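Local coordinates for protein SVS_variant_AS1 (PDB 6TJA) that probably cyclises geranylgeranyl diphosphate to the spirocyclic diterpene spiroviolene, being an engineered ancestral member of the class I terpene cyclases, at residues M181-A186 with L216-I221; M222-D227 with R303-W308; P341-L344 with I350-W353; V160-G165 with L175-A180; L273-E278 with W354-L359. All coordinates share one frame; numbering follows the deposited sequence.

Interaction 1 (M181-A186 with L216-I221)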
# COMPACT_ATOMS: atom_id res chain seq x y z
N MET A 181 6.71 -0.59 -12.63
CA MET A 181 5.47 -1.38 -12.59
C MET A 181 5.79 -2.81 -12.12
O MET A 181 5.13 -3.34 -11.22
CB MET A 181 4.86 -1.44 -14.00
CG MET A 181 3.62 -2.24 -14.08
SD MET A 181 3.05 -2.54 -15.75
CE MET A 181 4.22 -3.75 -16.31
N ARG A 182 6.80 -3.40 -12.74
CA ARG A 182 7.18 -4.81 -12.58
C ARG A 182 7.80 -5.03 -11.20
O ARG A 182 7.69 -6.13 -10.65
CB ARG A 182 8.10 -5.13 -13.76
CG ARG A 182 8.48 -6.59 -13.88
CD ARG A 182 7.29 -7.45 -14.24
NE ARG A 182 7.78 -8.81 -14.39
CZ ARG A 182 7.07 -9.89 -14.14
NH1 ARG A 182 5.83 -9.79 -13.71
NH2 ARG A 182 7.63 -11.07 -14.31
N LEU A 183 8.43 -4.00 -10.64
CA LEU A 183 8.92 -4.02 -9.24
C LEU A 183 7.75 -4.45 -8.36
O LEU A 183 7.96 -5.20 -7.42
CB LEU A 183 9.41 -2.61 -8.93
CG LEU A 183 10.16 -2.35 -7.62
CD1 LEU A 183 11.44 -3.17 -7.49
CD2 LEU A 183 10.49 -0.86 -7.56
N LEU A 184 6.54 -4.03 -8.72
CA LEU A 184 5.32 -4.31 -7.95
C LEU A 184 4.60 -5.58 -8.45
O LEU A 184 4.20 -6.40 -7.61
CB LEU A 184 4.45 -3.06 -8.05
CG LEU A 184 5.02 -1.79 -7.43
CD1 LEU A 184 3.97 -0.69 -7.43
CD2 LEU A 184 5.50 -2.06 -5.99
N SER A 185 4.36 -5.68 -9.77
CA SER A 185 3.38 -6.62 -10.39
C SER A 185 3.89 -8.06 -10.34
O SER A 185 3.07 -8.99 -10.41
CB SER A 185 3.06 -6.23 -11.79
OG SER A 185 4.22 -6.33 -12.60
N ALA A 186 5.20 -8.26 -10.23
CA ALA A 186 5.79 -9.62 -10.19
C ALA A 186 5.67 -10.26 -8.81
O ALA A 186 6.00 -11.40 -8.74
CB ALA A 186 7.23 -9.61 -10.67
N LEU A 216 18.13 -2.15 -1.02
CA LEU A 216 18.60 -3.56 -1.17
C LEU A 216 17.38 -4.42 -1.43
O LEU A 216 17.47 -5.34 -2.22
CB LEU A 216 19.33 -4.02 0.11
CG LEU A 216 20.75 -3.51 0.26
CD1 LEU A 216 21.29 -3.82 1.66
CD2 LEU A 216 21.68 -4.12 -0.79
N THR A 217 16.25 -4.11 -0.79
CA THR A 217 15.01 -4.90 -0.93
C THR A 217 14.48 -4.72 -2.36
O THR A 217 14.16 -5.73 -3.05
CB THR A 217 14.00 -4.52 0.16
OG1 THR A 217 14.54 -4.77 1.47
CG2 THR A 217 12.72 -5.32 0.00
N GLU A 218 14.38 -3.47 -2.81
CA GLU A 218 13.92 -3.16 -4.19
C GLU A 218 14.84 -3.88 -5.19
O GLU A 218 14.32 -4.49 -6.12
CB GLU A 218 13.83 -1.66 -4.36
CG GLU A 218 12.61 -1.05 -3.68
CD GLU A 218 12.18 0.27 -4.29
OE1 GLU A 218 12.98 0.82 -5.09
OE2 GLU A 218 11.06 0.76 -3.97
N MET A 219 16.15 -3.89 -4.95
CA MET A 219 17.10 -4.47 -5.92
C MET A 219 16.88 -5.97 -5.96
O MET A 219 16.85 -6.55 -7.09
CB MET A 219 18.55 -4.11 -5.56
CG MET A 219 18.82 -2.68 -5.99
SD MET A 219 20.51 -2.14 -6.04
CE MET A 219 20.72 -1.67 -4.32
N ALA A 220 16.71 -6.57 -4.79
CA ALA A 220 16.47 -8.02 -4.71
C ALA A 220 15.22 -8.32 -5.53
O ALA A 220 15.23 -9.31 -6.30
CB ALA A 220 16.33 -8.44 -3.27
N ILE A 221 14.18 -7.50 -5.36
CA ILE A 221 12.85 -7.68 -6.01
C ILE A 221 13.01 -7.52 -7.52
O ILE A 221 12.45 -8.34 -8.25
CB ILE A 221 11.81 -6.74 -5.40
CG1 ILE A 221 11.46 -7.19 -3.99
CG2 ILE A 221 10.56 -6.61 -6.26
CD1 ILE A 221 10.66 -6.17 -3.23
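The carboxylate of Glu218 turns its flat side to Leu183: methyl CD2 of Leu183 sits over it, 3.9 Å from CD of Glu218 and about as far from both oxygens. The other flat group, the guanidinium of Arg182, has Ala186 CB 3.3 Å above one face, toward the rim, and Ser185 OG at its edge, in plane; its NH2 goes on to a salt bridge with Asp229. From segment 181-186, Leu183 alone makes the contact. With CG anti to the backbone N (chi1 -171°), its branch reaches out over helix 211-231 and crosses both Glu218 and Ile221 at about a right angle. Methyl CD1 comes within 3.5 Å of Glu218 O and 3.8 Å of CG2 of Ile221. That same CG2 also presses on the carbonyl oxygen of Leu183, at 3.2 Å, a tight approach that leaves little slack. Replacing Leu183 by alanine would probably open a gap between Glu218 and Ile221 and leave the carboxylate face of Glu218 without the methyl that lies on it. The polar end of Glu218 is satisfied by other groups: Arg112 of the second subunit makes a salt bridge with OE2, while OE1 accepts a hydrogen bond from Trp353 NE1. A bound diethylene glycol, probably from the crystallisation liquor, lies about 3 Å from Leu183. Farther along helix 211-231, Arg182 and Ala186 add contacts to Ala225. Both helices belong to the all-helical fold of class I terpene cyclases, with Met181 turned to helix 143-169 behind and Leu216 and Ala220 packed on helix 289-309 beyond.

Interaction 2 (M222-D227 with R303-W308)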
# COMPACT_ATOMS: atom_id res chain seq x y z
N MET A 222 13.79 -6.54 -7.96
CA MET A 222 13.94 -6.18 -9.38
C MET A 222 14.73 -7.28 -10.08
O MET A 222 14.37 -7.62 -11.20
CB MET A 222 14.65 -4.84 -9.55
CG MET A 222 14.56 -4.28 -10.98
SD MET A 222 12.86 -3.80 -11.46
CE MET A 222 12.90 -2.13 -10.86
N VAL A 223 15.74 -7.88 -9.44
CA VAL A 223 16.52 -8.98 -10.06
C VAL A 223 15.61 -10.20 -10.19
O VAL A 223 15.59 -10.78 -11.30
CB VAL A 223 17.81 -9.31 -9.30
CG1 VAL A 223 18.48 -10.54 -9.89
CG2 VAL A 223 18.76 -8.12 -9.25
N ALA A 224 14.86 -10.54 -9.14
CA ALA A 224 13.92 -11.68 -9.12
C ALA A 224 12.86 -11.50 -10.22
O ALA A 224 12.51 -12.50 -10.87
CB ALA A 224 13.23 -11.82 -7.78
N ALA A 225 12.31 -10.29 -10.34
CA ALA A 225 11.34 -9.93 -11.40
C ALA A 225 11.94 -10.19 -12.79
O ALA A 225 11.28 -10.75 -13.63
CB ALA A 225 10.94 -8.48 -11.27
N LEU A 226 13.15 -9.72 -13.05
CA LEU A 226 13.79 -9.81 -14.39
C LEU A 226 14.24 -11.26 -14.61
O LEU A 226 14.22 -11.72 -15.75
CB LEU A 226 14.96 -8.83 -14.44
CG LEU A 226 14.60 -7.34 -14.42
CD1 LEU A 226 15.86 -6.52 -14.46
CD2 LEU A 226 13.70 -6.97 -15.58
N ASP A 227 14.62 -11.97 -13.55
CA ASP A 227 14.84 -13.44 -13.64
C ASP A 227 13.51 -14.09 -14.02
O ASP A 227 13.52 -14.96 -14.90
CB ASP A 227 15.56 -13.98 -12.39
CG ASP A 227 17.02 -13.55 -12.35
OD1 ASP A 227 17.48 -12.96 -13.36
OD2 ASP A 227 17.66 -13.76 -11.33
N ARG A 303 18.84 -15.86 -5.43
CA ARG A 303 19.39 -17.16 -5.89
C ARG A 303 18.29 -18.21 -6.01
O ARG A 303 18.21 -18.90 -7.05
CB ARG A 303 20.45 -17.67 -4.91
CG ARG A 303 21.10 -18.98 -5.32
CD ARG A 303 21.52 -19.05 -6.78
NE ARG A 303 22.09 -20.36 -6.96
CZ ARG A 303 23.35 -20.61 -7.34
NH1 ARG A 303 24.17 -19.63 -7.68
NH2 ARG A 303 23.76 -21.85 -7.42
N GLY A 304 17.48 -18.36 -4.97
CA GLY A 304 16.39 -19.36 -4.93
C GLY A 304 15.36 -19.12 -6.02
O GLY A 304 14.94 -20.09 -6.70
N ASN A 305 14.92 -17.87 -6.18
CA ASN A 305 14.07 -17.49 -7.33
C ASN A 305 14.70 -17.95 -8.64
O ASN A 305 14.01 -18.61 -9.46
CB ASN A 305 13.84 -16.00 -7.38
CG ASN A 305 12.96 -15.64 -8.55
OD1 ASN A 305 11.75 -15.85 -8.47
ND2 ASN A 305 13.56 -15.13 -9.61
N ALA A 306 15.97 -17.64 -8.88
CA ALA A 306 16.64 -18.00 -10.15
C ALA A 306 16.71 -19.53 -10.29
O ALA A 306 16.39 -20.06 -11.38
CB ALA A 306 18.00 -17.37 -10.22
N GLU A 307 17.07 -20.22 -9.22
CA GLU A 307 17.38 -21.68 -9.23
C GLU A 307 16.06 -22.44 -9.38
O GLU A 307 15.97 -23.30 -10.26
CB GLU A 307 18.16 -22.09 -7.96
CG GLU A 307 18.86 -23.42 -8.11
CD GLU A 307 19.94 -23.75 -7.09
OE1 GLU A 307 20.87 -22.93 -6.91
OE2 GLU A 307 19.86 -24.85 -6.50
N TRP A 308 15.06 -22.12 -8.56
CA TRP A 308 13.71 -22.74 -8.66
C TRP A 308 13.20 -22.59 -10.10
O TRP A 308 12.67 -23.58 -10.63
CB TRP A 308 12.74 -22.16 -7.62
CG TRP A 308 11.30 -22.46 -7.88
CD1 TRP A 308 10.54 -23.45 -7.33
CD2 TRP A 308 10.43 -21.74 -8.77
NE1 TRP A 308 9.27 -23.39 -7.81
CE2 TRP A 308 9.16 -22.34 -8.69
CE3 TRP A 308 10.60 -20.63 -9.61
CZ2 TRP A 308 8.07 -21.89 -9.44
CZ3 TRP A 308 9.52 -20.17 -10.33
CH2 TRP A 308 8.27 -20.81 -10.26
O HOH W 1 16.35 -14.31 -9.16
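Ala224 pairs with Asn305, and Asp227 with Ala306, their CA atoms 6.1 and 6.0 Å apart in two helical segments that run side by side. The local axes are nearly parallel, at 7°, and approach to 9.3 Å, a spacing that small residues at the interface permit. Asn305 supplies the bulk. Its CG is anti to the backbone N (chi1 -179°), which sends the amide across to the neighbouring helix, where ND2 lies 3.1 Å from Ala224 O. The same nitrogen is 3.6 Å from CB of Asp227. One water ties the buried polar ends together: it accepts from Asn305 ND2 at 2.9 Å and donates to Asp227 OD2 at 2.6 Å. Against that carboxylate oxygen lies Ala306 CB, 3.8 Å away. The stronger partner of Asp227 is Arg269, which holds OD1 in a salt bridge. Asn228, next in the chain, begins a sequence consistent with the metal-binding NSE motif of class I terpene cyclases. Helices 211-231 and 289-309 lie together in the all-helical bundle, with helix 258-283 against Val223 and Leu226, helix 175-185 against Met222 and Ala225, and helix 56-61 against Asn305.

Interaction 3 (P341-L344 with I350-W353)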
# COMPACT_ATOMS: atom_id res chain seq x y z
N PRO A 341 29.04 0.77 -12.81
CA PRO A 341 28.69 1.14 -11.45
C PRO A 341 27.77 2.37 -11.34
O PRO A 341 27.67 2.93 -10.29
CB PRO A 341 30.04 1.46 -10.87
CG PRO A 341 30.75 2.06 -11.99
CD PRO A 341 30.31 1.36 -13.21
N SER A 342 27.16 2.80 -12.41
CA SER A 342 26.29 3.93 -12.30
C SER A 342 24.85 3.55 -12.56
O SER A 342 24.59 2.46 -13.02
CB SER A 342 26.74 5.00 -13.26
OG SER A 342 27.10 4.47 -14.48
N PRO A 343 23.92 4.46 -12.37
CA PRO A 343 22.55 4.17 -12.71
C PRO A 343 22.34 3.80 -14.18
O PRO A 343 23.00 4.21 -15.08
CB PRO A 343 21.86 5.49 -12.43
CG PRO A 343 22.62 6.05 -11.35
CD PRO A 343 24.03 5.71 -11.63
N LEU A 344 21.35 2.98 -14.37
CA LEU A 344 20.93 2.55 -15.66
C LEU A 344 20.34 3.66 -16.52
O LEU A 344 19.47 4.34 -16.09
CB LEU A 344 19.82 1.53 -15.48
CG LEU A 344 20.00 0.12 -15.93
CD1 LEU A 344 18.87 -0.74 -15.40
CD2 LEU A 344 20.01 0.15 -17.44
N ILE A 350 14.93 4.50 -10.67
CA ILE A 350 15.76 3.59 -9.83
C ILE A 350 17.15 4.17 -9.57
O ILE A 350 17.91 3.50 -8.85
CB ILE A 350 15.82 2.17 -10.43
CG1 ILE A 350 16.51 2.14 -11.80
CG2 ILE A 350 14.44 1.57 -10.49
CD1 ILE A 350 16.91 0.74 -12.28
N ALA A 351 17.47 5.35 -10.11
CA ALA A 351 18.82 5.96 -10.03
C ALA A 351 19.20 6.17 -8.56
O ALA A 351 20.41 6.03 -8.22
CB ALA A 351 18.83 7.25 -10.80
N TRP A 352 18.22 6.42 -7.69
CA TRP A 352 18.52 6.64 -6.26
C TRP A 352 19.12 5.38 -5.62
O TRP A 352 19.74 5.51 -4.54
CB TRP A 352 17.28 7.14 -5.50
CG TRP A 352 16.18 6.14 -5.37
CD1 TRP A 352 15.18 5.88 -6.27
CD2 TRP A 352 15.96 5.26 -4.26
NE1 TRP A 352 14.36 4.90 -5.78
CE2 TRP A 352 14.82 4.51 -4.55
CE3 TRP A 352 16.64 5.04 -3.06
CZ2 TRP A 352 14.34 3.53 -3.68
CZ3 TRP A 352 16.14 4.10 -2.18
CH2 TRP A 352 15.02 3.36 -2.50
N TRP A 353 19.02 4.20 -6.23
CA TRP A 353 19.73 3.02 -5.66
C TRP A 353 21.25 3.23 -5.61
O TRP A 353 21.90 2.52 -4.85
CB TRP A 353 19.43 1.74 -6.42
CG TRP A 353 18.01 1.32 -6.40
CD1 TRP A 353 17.01 1.70 -5.55
CD2 TRP A 353 17.41 0.42 -7.35
NE1 TRP A 353 15.83 1.10 -5.92
CE2 TRP A 353 16.05 0.30 -7.01
CE3 TRP A 353 17.91 -0.30 -8.44
CZ2 TRP A 353 15.17 -0.53 -7.72
CZ3 TRP A 353 17.04 -1.09 -9.16
CH2 TRP A 353 15.69 -1.20 -8.79
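Pro343 and Ala351 close a short loop in the C-terminal tail that follows helix 289-309, bringing the chain back on itself with five residues between segments 341-344 and 350-353. The side chains meet through apolar groups. CB of Pro343 meets CB of Ala351 at 3.9 Å, and the proline CG lies 3.8 Å from the carbonyl oxygen of Ala351, so one side of the pyrrolidine ring lies along the small residue. Deeper in, the methyl ends of Leu344 and Ile350 touch, CD1 to CD1 at 4.0 Å, their side chains crossing obliquely. Ile350 pays for this reach: CG1 stands between the backbone N and the carbonyl carbon (chi1 64°), the crowded position, and from there the extended branch carries CD1 to the leucine. Trp352 and Trp353 lie in a 3-10 segment, with Trp353 N bonded to Ile350 O at 2.9 Å. This brings Ile350 CB 3.5 Å above one face of the Trp353 indole, toward the rim. The neighbouring indole of Trp352 receives CD1 of Trp353 over the centre of its face, 3.6 Å from the plane, giving a compact pair of tryptophans. Both turn inward to helix 211-231, Trp352 packing on Ala215 and Trp353 on Met219 and Met222. The second subunit closes over this part of the tail, its Ser118 hydrogen-bonding to Trp352 N and its Arg112 packing on Ile350. On the 341-344 side, Leu344 rests on Leu268 and Ile272 of helix 258-283, and Ser342 O accepts a hydrogen bond from Arg271.

Interaction 4 (V160-G165 with L175-A180)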
# COMPACT_ATOMS: atom_id res chain seq x y z
N VAL A 160 -0.18 -4.79 -10.42
CA VAL A 160 -1.05 -5.64 -11.29
C VAL A 160 -2.11 -4.73 -11.93
O VAL A 160 -2.33 -4.87 -13.13
CB VAL A 160 -1.69 -6.81 -10.53
CG1 VAL A 160 -2.66 -7.55 -11.42
CG2 VAL A 160 -0.66 -7.80 -9.98
N ALA A 161 -2.72 -3.84 -11.17
CA ALA A 161 -3.74 -2.89 -11.64
C ALA A 161 -3.16 -2.03 -12.76
O ALA A 161 -3.84 -1.88 -13.77
CB ALA A 161 -4.25 -2.03 -10.49
N TRP A 162 -1.95 -1.51 -12.58
CA TRP A 162 -1.16 -0.76 -13.61
C TRP A 162 -0.97 -1.63 -14.85
O TRP A 162 -1.29 -1.19 -15.98
CB TRP A 162 0.17 -0.36 -12.99
CG TRP A 162 1.06 0.57 -13.76
CD1 TRP A 162 0.98 0.97 -15.06
CD2 TRP A 162 2.25 1.17 -13.23
NE1 TRP A 162 2.00 1.83 -15.36
CE2 TRP A 162 2.79 1.98 -14.24
CE3 TRP A 162 2.85 1.16 -11.96
CZ2 TRP A 162 3.94 2.73 -14.04
CZ3 TRP A 162 3.99 1.90 -11.77
CH2 TRP A 162 4.52 2.69 -12.79
N GLN A 163 -0.45 -2.84 -14.65
CA GLN A 163 -0.21 -3.80 -15.75
C GLN A 163 -1.50 -4.03 -16.56
O GLN A 163 -1.45 -3.86 -17.79
CB GLN A 163 0.35 -5.10 -15.21
CG GLN A 163 1.19 -5.83 -16.23
CD GLN A 163 1.15 -7.32 -15.99
OE1 GLN A 163 1.78 -7.83 -15.05
NE2 GLN A 163 0.39 -8.00 -16.83
N ILE A 164 -2.59 -4.44 -15.91
CA ILE A 164 -3.92 -4.71 -16.53
C ILE A 164 -4.43 -3.46 -17.28
O ILE A 164 -5.05 -3.62 -18.37
CB ILE A 164 -4.90 -5.19 -15.44
CG1 ILE A 164 -4.55 -6.59 -14.96
CG2 ILE A 164 -6.33 -5.10 -15.91
CD1 ILE A 164 -5.42 -7.06 -13.79
N GLY A 165 -4.23 -2.27 -16.71
CA GLY A 165 -4.53 -0.98 -17.34
C GLY A 165 -3.79 -0.85 -18.66
O GLY A 165 -4.45 -0.48 -19.67
N LEU A 175 10.98 1.88 -20.60
CA LEU A 175 11.83 1.19 -19.61
C LEU A 175 11.51 1.67 -18.18
O LEU A 175 11.39 0.82 -17.27
CB LEU A 175 13.30 1.45 -19.93
CG LEU A 175 14.24 0.75 -18.97
CD1 LEU A 175 13.94 -0.74 -18.98
CD2 LEU A 175 15.69 1.04 -19.34
N ASP A 176 11.42 2.97 -17.98
CA ASP A 176 11.25 3.57 -16.63
C ASP A 176 9.95 3.07 -15.99
O ASP A 176 10.03 2.60 -14.84
CB ASP A 176 11.30 5.10 -16.62
CG ASP A 176 11.55 5.65 -15.22
OD1 ASP A 176 12.55 5.26 -14.60
OD2 ASP A 176 10.79 6.47 -14.77
N ASP A 177 8.82 3.22 -16.69
CA ASP A 177 7.48 2.75 -16.23
C ASP A 177 7.47 1.21 -16.06
O ASP A 177 6.87 0.74 -15.07
CB ASP A 177 6.37 3.17 -17.20
CG ASP A 177 5.95 4.64 -17.13
OD1 ASP A 177 6.45 5.35 -16.26
OD2 ASP A 177 5.10 5.05 -17.94
N TYR A 178 8.06 0.45 -16.99
CA TYR A 178 8.07 -1.03 -16.92
C TYR A 178 8.77 -1.50 -15.64
O TYR A 178 8.22 -2.43 -14.99
CB TYR A 178 8.72 -1.70 -18.13
CG TYR A 178 8.69 -3.18 -17.95
CD1 TYR A 178 9.83 -3.87 -17.58
CD2 TYR A 178 7.49 -3.87 -17.99
CE1 TYR A 178 9.79 -5.23 -17.32
CE2 TYR A 178 7.43 -5.23 -17.74
CZ TYR A 178 8.58 -5.91 -17.37
OH TYR A 178 8.57 -7.24 -17.10
N LEU A 179 9.94 -0.95 -15.31
CA LEU A 179 10.72 -1.37 -14.12
C LEU A 179 9.96 -0.93 -12.87
O LEU A 179 9.83 -1.76 -11.94
CB LEU A 179 12.12 -0.75 -14.18
CG LEU A 179 12.99 -1.23 -15.33
CD1 LEU A 179 14.32 -0.53 -15.31
CD2 LEU A 179 13.18 -2.75 -15.29
N ALA A 180 9.41 0.28 -12.86
CA ALA A 180 8.57 0.75 -11.73
C ALA A 180 7.39 -0.22 -11.54
O ALA A 180 7.12 -0.63 -10.40
CB ALA A 180 8.11 2.17 -11.96
O HOH W 2 2.51 2.92 -18.12
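Trp162 spans the space between two helices that follow each other in the chain, 143-169 and 175-185, whose nearest CA atoms here, those of Trp162 and Asp177, are 9.7 Å apart. The apolar part of the contact belongs to the six-membered end of the indole. CH2 meets the methyl of Ala180 at 3.7 Å, and CZ2 lies 4.0 Å from Asp177 CB. The side chain is sent there by its first torsion, which sets CG anti to the backbone N (chi1 -172°) and carries the ring toward helix 175-185. A second group of contacts joins ring carbons to the backbone of that helix. CZ2 lies 3.7 Å from Asp177 O, and CZ3 comes within 4.0 Å of the carbonyl carbon of Ala180, while the planes of the indole and the Asp177 carboxylate stand 66° apart. The third kind runs through water. Trp162 NE1 donates in the ring plane to a water at 3.0 Å, and that water gives a weak hydrogen bond, 3.4 Å long, to OD2 of Asp177. The firmer hold on this carboxylate comes from Arg109 of the second subunit, which forms a salt bridge with OD2. Gly108 and Arg112 of that subunit pack on Trp162 and Ala180, so the contact lies at the subunit interface. Its chemistry divides along the indole: hydrocarbon rests on the small residue and the helix backbone, and the N-H finds its acceptor in a water shared with an acid already engaged across the subunit boundary. The bridge between the helices is therefore mostly van der Waals, with only a loose polar link beside it.

Interaction 5 (L273-E278 with W354-L359)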
# COMPACT_ATOMS: atom_id res chain seq x y z
N LEU A 273 22.17 -6.31 -10.10
CA LEU A 273 22.69 -7.29 -9.11
C LEU A 273 24.06 -6.83 -8.58
O LEU A 273 24.26 -6.93 -7.39
CB LEU A 273 22.78 -8.68 -9.73
CG LEU A 273 23.22 -9.76 -8.75
CD1 LEU A 273 22.38 -9.73 -7.48
CD2 LEU A 273 23.13 -11.11 -9.41
N LEU A 274 24.93 -6.28 -9.42
CA LEU A 274 26.24 -5.71 -8.98
C LEU A 274 26.04 -4.57 -7.98
O LEU A 274 26.77 -4.51 -6.98
CB LEU A 274 27.02 -5.22 -10.20
CG LEU A 274 28.30 -5.99 -10.50
CD1 LEU A 274 28.10 -7.50 -10.47
CD2 LEU A 274 28.84 -5.57 -11.85
N ARG A 275 25.11 -3.65 -8.24
CA ARG A 275 24.86 -2.59 -7.26
C ARG A 275 24.31 -3.23 -5.97
O ARG A 275 24.76 -2.84 -4.91
CB ARG A 275 23.95 -1.51 -7.84
CG ARG A 275 23.61 -0.43 -6.82
CD ARG A 275 24.82 0.22 -6.18
NE ARG A 275 24.37 1.20 -5.21
CZ ARG A 275 25.09 1.65 -4.20
NH1 ARG A 275 26.32 1.23 -4.00
NH2 ARG A 275 24.57 2.51 -3.36
N PHE A 276 23.46 -4.23 -6.06
CA PHE A 276 22.97 -4.88 -4.88
C PHE A 276 24.12 -5.50 -4.06
O PHE A 276 24.15 -5.34 -2.90
CB PHE A 276 21.89 -5.92 -5.21
CG PHE A 276 21.60 -6.87 -4.10
CD1 PHE A 276 22.41 -7.92 -3.86
CD2 PHE A 276 20.50 -6.70 -3.30
CE1 PHE A 276 22.18 -8.76 -2.83
CE2 PHE A 276 20.24 -7.55 -2.29
CZ PHE A 276 21.09 -8.58 -2.05
N LEU A 277 25.05 -6.16 -4.70
CA LEU A 277 26.17 -6.76 -4.02
C LEU A 277 27.05 -5.71 -3.37
O LEU A 277 27.51 -5.88 -2.28
CB LEU A 277 26.97 -7.65 -4.95
CG LEU A 277 26.23 -8.83 -5.54
CD1 LEU A 277 26.96 -9.37 -6.71
CD2 LEU A 277 25.92 -9.89 -4.53
N GLU A 278 27.28 -4.63 -4.10
CA GLU A 278 28.07 -3.54 -3.60
C GLU A 278 27.42 -2.91 -2.38
O GLU A 278 28.04 -2.81 -1.37
CB GLU A 278 28.42 -2.55 -4.71
CG GLU A 278 29.01 -1.26 -4.23
CD GLU A 278 29.25 -0.23 -5.33
OE1 GLU A 278 28.31 0.27 -5.94
OE2 GLU A 278 30.40 0.10 -5.57
N TRP A 354 21.80 4.12 -6.44
CA TRP A 354 23.26 4.39 -6.59
C TRP A 354 23.69 5.66 -5.85
O TRP A 354 24.86 6.00 -6.02
CB TRP A 354 23.61 4.52 -8.08
CG TRP A 354 23.69 3.23 -8.82
CD1 TRP A 354 24.81 2.45 -8.98
CD2 TRP A 354 22.61 2.54 -9.48
NE1 TRP A 354 24.51 1.32 -9.71
CE2 TRP A 354 23.17 1.36 -10.04
CE3 TRP A 354 21.25 2.80 -9.64
CZ2 TRP A 354 22.39 0.47 -10.77
CZ3 TRP A 354 20.48 1.91 -10.36
CH2 TRP A 354 21.04 0.76 -10.92
N ASP A 355 22.77 6.36 -5.16
CA ASP A 355 23.02 7.65 -4.48
C ASP A 355 23.35 7.38 -3.00
O ASP A 355 22.43 7.34 -2.20
CB ASP A 355 21.80 8.56 -4.67
CG ASP A 355 21.93 9.94 -4.08
OD1 ASP A 355 22.87 10.14 -3.29
OD2 ASP A 355 21.09 10.82 -4.44
N ASP A 356 24.62 7.21 -2.65
CA ASP A 356 25.04 6.79 -1.28
C ASP A 356 24.76 7.87 -0.24
O ASP A 356 24.50 7.52 0.95
CB ASP A 356 26.50 6.33 -1.27
CG ASP A 356 26.65 4.94 -1.87
OD1 ASP A 356 25.85 4.02 -1.47
OD2 ASP A 356 27.54 4.77 -2.75
N ALA A 357 24.71 9.14 -0.64
CA ALA A 357 24.44 10.24 0.31
C ALA A 357 22.98 10.15 0.78
O ALA A 357 22.69 10.54 1.93
CB ALA A 357 24.75 11.57 -0.35
N LEU A 358 22.11 9.67 -0.09
CA LEU A 358 20.66 9.52 0.16
C LEU A 358 20.41 8.25 0.98
O LEU A 358 19.43 8.21 1.69
CB LEU A 358 19.98 9.52 -1.21
CG LEU A 358 18.47 9.73 -1.21
CD1 LEU A 358 18.06 10.67 -2.34
CD2 LEU A 358 17.74 8.40 -1.31
N LEU A 359 21.33 7.27 0.92
CA LEU A 359 21.25 5.92 1.54
C LEU A 359 22.11 5.85 2.82
O LEU A 359 22.55 6.78 3.51
CB LEU A 359 21.76 4.90 0.50
CG LEU A 359 21.02 4.84 -0.83
CD1 LEU A 359 21.68 3.87 -1.80
CD2 LEU A 359 19.56 4.47 -0.63
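Arg275 lies along the indole of Trp354 and then reaches past it to the last turn of the modelled chain. Its CB starts the contact, 3.4 Å from Trp354 NE1. CG, placed anti to the backbone N (chi1 177°), comes over the face of the five-membered ring, 3.7 Å from its centroid and 18° off the normal, a CH-pi contact. CD continues along the same side to lie 3.6 Å from Trp354 CD1. Beyond the ring, NE donates to the backbone oxygen of Trp353, which fixes the rotation of the guanidinium. NH1 then turns back to its own helix and bonds to Glu278 OE1 at 2.9 Å, meeting that oxygen from above the carboxylate plane. NH2 goes forward: it gives Asp356 OD1 a fairly straight bond of 2.7 Å, 159° at the hydrogen, with the acceptor in the guanidinium plane. Leu359 CD1 borders the same nitrogen at 3.6 Å. Asp356 has a second partner in Arg282, so its charge is shared between two arginines. A methionine in place of Arg275 would probably leave Glu278 without its mate and Asp356 with one arginine fewer. Arg275, Glu278 and Asp356 form a salt-bridge network, and the CH-pi contact with Trp354 adds to it, joining the C-terminal tail to helix 258-283 of the helical bundle.

Interactions 1, 2 and 4 are buried, the first two closest to the centre of the chain and both built on helix 211-231; yet interaction 1 is mainly hydrocarbon packing, while interaction 2 relies on an amide, a carboxylate and a shared water. Interaction 4 shares helix 175-185 with interaction 1 and lies farther out, where one tryptophan fills the distance. Interactions 3 and 5 are partly buried near the surface and about 8 Å apart, centre to centre; there the tail meets itself through apolar groups and helix 258-283 through charges and an aromatic face. The second subunit borders interactions 1, 3 and 4 through Arg112, touches interaction 5 only at Leu358, and leaves interaction 2 untouched.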